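Local coordinates for protein butyryl-CoA dehydrogenase (Marinomonas mediterranea, PDB 6CXT) that belongs to the acyl-CoA dehydrogenase family of flavoproteins and binds flavin-adenine dinucleotide, at residues B[39-44]-B[82-87]. Residues are numbered along the deposited sequence; the frame is centred on the assembly and turned at random.
With EDO (1,2-ethanediol), chain E.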
ATOM      1  N   ASN B  39       3.412 -39.850   8.248  1.00 24.30           N
ATOM      2  CA  ASN B  39       3.948 -41.093   7.667  1.00 25.04           C
ATOM      3  C   ASN B  39       3.536 -41.262   6.194  1.00 24.16           C
ATOM      4  O   ASN B  39       4.344 -41.707   5.377  1.00 25.88           O
ATOM      5  CB  ASN B  39       3.542 -42.343   8.512  1.00 25.74           C
ATOM      6  CG  ASN B  39       4.147 -42.315   9.913  1.00 26.40           C
ATOM      7  OD1 ASN B  39       5.173 -41.676  10.141  1.00 25.90           O
ATOM      8  ND2 ASN B  39       3.502 -42.998  10.860  1.00 25.54           N
ATOM      9  N   ALA B  40       2.317 -40.830   5.850  1.00 24.60           N
ATOM     10  CA  ALA B  40       1.897 -40.851   4.448  1.00 23.07           C
ATOM     11  C   ALA B  40       2.765 -39.959   3.556  1.00 25.95           C
ATOM     12  O   ALA B  40       3.173 -40.362   2.442  1.00 23.82           O
ATOM     13  CB  ALA B  40       0.419 -40.552   4.298  1.00 21.47           C
ATOM     14  N   LEU B  41       3.080 -38.760   4.054  1.00 23.24           N
ATOM     15  CA  LEU B  41       4.038 -37.892   3.357  1.00 25.18           C
ATOM     16  C   LEU B  41       5.425 -38.555   3.255  1.00 24.11           C
ATOM     17  O   LEU B  41       6.077 -38.442   2.235  1.00 25.78           O
ATOM     18  CB  LEU B  41       4.192 -36.537   4.105  1.00 22.62           C
ATOM     19  CG  LEU B  41       3.032 -35.567   3.822  1.00 24.31           C
ATOM     20  CD1 LEU B  41       2.952 -34.500   4.911  1.00 22.05           C
ATOM     21  CD2 LEU B  41       3.181 -34.934   2.421  1.00 23.91           C
ATOM     22  N   GLY B  42       5.848 -39.242   4.322  1.00 25.74           N
ATOM     23  CA  GLY B  42       7.062 -40.069   4.308  1.00 23.83           C
ATOM     24  C   GLY B  42       7.052 -41.089   3.184  1.00 26.27           C
ATOM     25  O   GLY B  42       7.997 -41.140   2.386  1.00 28.75           O
ATOM     26  N   ASP B  43       5.996 -41.891   3.116  1.00 26.17           N
ATOM     27  CA  ASP B  43       5.834 -42.838   1.997  1.00 28.24           C
ATOM     28  C   ASP B  43       5.779 -42.196   0.609  1.00 29.61           C
ATOM     29  O   ASP B  43       6.299 -42.736  -0.338  1.00 30.37           O
ATOM     30  CB  ASP B  43       4.567 -43.666   2.192  1.00 29.81           C
ATOM     31  CG  ASP B  43       4.592 -44.460   3.480  1.00 35.46           C
ATOM     32  OD1 ASP B  43       5.667 -44.612   4.076  1.00 36.82           O
ATOM     33  OD2 ASP B  43       3.526 -44.915   3.917  1.00 40.24           O
ATOM     34  N   PHE B  44       5.137 -41.036   0.482  1.00 28.04           N
ATOM     35  CA  PHE B  44       5.146 -40.309  -0.785  1.00 28.01           C
ATOM     36  C   PHE B  44       6.573 -39.921  -1.206  1.00 28.16           C
ATOM     37  O   PHE B  44       6.862 -39.854  -2.383  1.00 28.57           O
ATOM     38  CB  PHE B  44       4.194 -39.080  -0.700  1.00 27.46           C
ATOM     39  CG  PHE B  44       4.299 -38.121  -1.858  1.00 27.79           C
ATOM     40  CD1 PHE B  44       3.537 -38.317  -3.015  1.00 29.15           C
ATOM     41  CD2 PHE B  44       5.156 -37.021  -1.790  1.00 26.48           C
ATOM     42  CE1 PHE B  44       3.622 -37.417  -4.096  1.00 28.26           C
ATOM     43  CE2 PHE B  44       5.259 -36.130  -2.875  1.00 27.15           C
ATOM     44  CZ  PHE B  44       4.471 -36.329  -4.022  1.00 28.37           C
ATOM     45  N   GLY B  82       0.274 -26.557   7.943  1.00 15.11           N
ATOM     46  CA  GLY B  82       1.080 -26.669   9.177  1.00 16.36           C
ATOM     47  C   GLY B  82       1.886 -27.953   9.110  1.00 17.45           C
ATOM     48  O   GLY B  82       3.073 -27.993   9.502  1.00 15.72           O
ATOM     49  N   LEU B  83       1.230 -28.996   8.614  1.00 16.07           N
ATOM     50  CA  LEU B  83       1.898 -30.305   8.486  1.00 17.87           C
ATOM     51  C   LEU B  83       3.057 -30.243   7.483  1.00 17.84           C
ATOM     52  O   LEU B  83       4.167 -30.747   7.746  1.00 16.83           O
ATOM     53  CB  LEU B  83       0.903 -31.429   8.137  1.00 17.11           C
ATOM     54  CG  LEU B  83       1.541 -32.835   7.916  1.00 20.68           C
ATOM     55  CD1 LEU B  83       2.225 -33.286   9.184  1.00 19.48           C
ATOM     56  CD2 LEU B  83       0.469 -33.864   7.582  1.00 21.19           C
ATOM     57  N   LEU B  84       2.817 -29.623   6.330  1.00 17.36           N
ATOM     58  CA  LEU B  84       3.867 -29.441   5.321  1.00 18.37           C
ATOM     59  C   LEU B  84       5.025 -28.638   5.884  1.00 16.75           C
ATOM     60  O   LEU B  84       6.184 -28.939   5.579  1.00 18.07           O
ATOM     61  CB  LEU B  84       3.305 -28.745   4.067  1.00 17.06           C
ATOM     62  CG  LEU B  84       2.320 -29.652   3.312  1.00 18.35           C
ATOM     63  CD1 LEU B  84       1.735 -28.824   2.152  1.00 17.98           C
ATOM     64  CD2 LEU B  84       2.981 -30.970   2.805  1.00 19.80           C
ATOM     65  N   PHE B  85       4.690 -27.614   6.651  1.00 17.05           N
ATOM     66  CA  PHE B  85       5.665 -26.726   7.285  1.00 17.35           C
ATOM     67  C   PHE B  85       6.549 -27.550   8.262  1.00 17.49           C
ATOM     68  O   PHE B  85       7.754 -27.455   8.203  1.00 17.27           O
ATOM     69  CB  PHE B  85       4.924 -25.646   8.032  1.00 17.05           C
ATOM     70  CG  PHE B  85       5.785 -24.823   8.951  1.00 18.26           C
ATOM     71  CD1 PHE B  85       6.780 -24.003   8.459  1.00 19.74           C
ATOM     72  CD2 PHE B  85       5.532 -24.819  10.322  1.00 17.83           C
ATOM     73  CE1 PHE B  85       7.609 -23.242   9.343  1.00 22.51           C
ATOM     74  CE2 PHE B  85       6.328 -24.075  11.220  1.00 17.66           C
ATOM     75  CZ  PHE B  85       7.350 -23.259  10.723  1.00 19.37           C
ATOM     76  N   ALA B  86       5.917 -28.323   9.147  1.00 16.56           N
ATOM     77  CA  ALA B  86       6.677 -29.252  10.057  1.00 18.48           C
ATOM     78  C   ALA B  86       7.659 -30.114   9.255  1.00 18.44           C
ATOM     79  O   ALA B  86       8.822 -30.319   9.666  1.00 20.13           O
ATOM     80  CB  ALA B  86       5.707 -30.118  10.878  1.00 18.73           C
ATOM     81  N   GLY B  87       7.179 -30.654   8.138  1.00 17.25           N
ATOM     82  CA  GLY B  87       7.950 -31.570   7.315  1.00 18.18           C
ATOM     83  C   GLY B  87       9.112 -30.841   6.681  1.00 18.66           C
ATOM     84  O   GLY B  87      10.211 -31.389   6.552  1.00 18.56           O
TER
HETATM   85  C1  EDO E 402      -3.011 -26.448  10.475  1.00 28.40           C
HETATM   86  O1  EDO E 402      -1.781 -27.185  10.559  1.00 19.72           O
HETATM   87  C2  EDO E 402      -3.414 -26.013   9.044  1.00 29.04           C
HETATM   88  O2  EDO E 402      -2.326 -25.183   8.575  1.00 25.36           O
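Within the all-helical N-terminal domain of the acyl-CoA dehydrogenase fold, Leu-41 of helix 35-44 reaches across to Leu-83 and Leu-84 at the start of helix 81-101. The join is wholly apolar and small, 118 Å² summed over both sides, and all three leucines are buried. CD1 of Leu-41 meets Leu-83 tip to tip, 3.7 Å from Leu-83 CD2 and equally close to Leu-83 CG, and also lies 4.1 Å from Leu-84 CD2. CD2 of Leu-41 faces Leu-84 alone, 4.0 Å from Leu-84 CD2, and the two side chains cross at roughly a right angle. Leu-83 starts out pointing at Leu-41, whereas Leu-84 reaches it only with the end of its chain, its CG beside the backbone N (chi1 -68°). The backbones stay apart: Leu-41 CA and Gly-87 CA, the nearest pair, are 8.4 Å from each other. Phe-19 of helix 7-19 also touches Leu-41, and Leu-74 of helix 64-77 touches Leu-84, placing the contact among four helices. Phe-85, next in sequence, touches both bound FAD and FK4, which lie about 13 and 12 Å from the side chain of Leu-84. Gly-82 N, beside Leu-83 in sequence, donates a hydrogen bond to O2 of a 1,2-ethanediol, probably from the crystallisation liquor, 3.0 Å long and bent to 143° at the hydrogen.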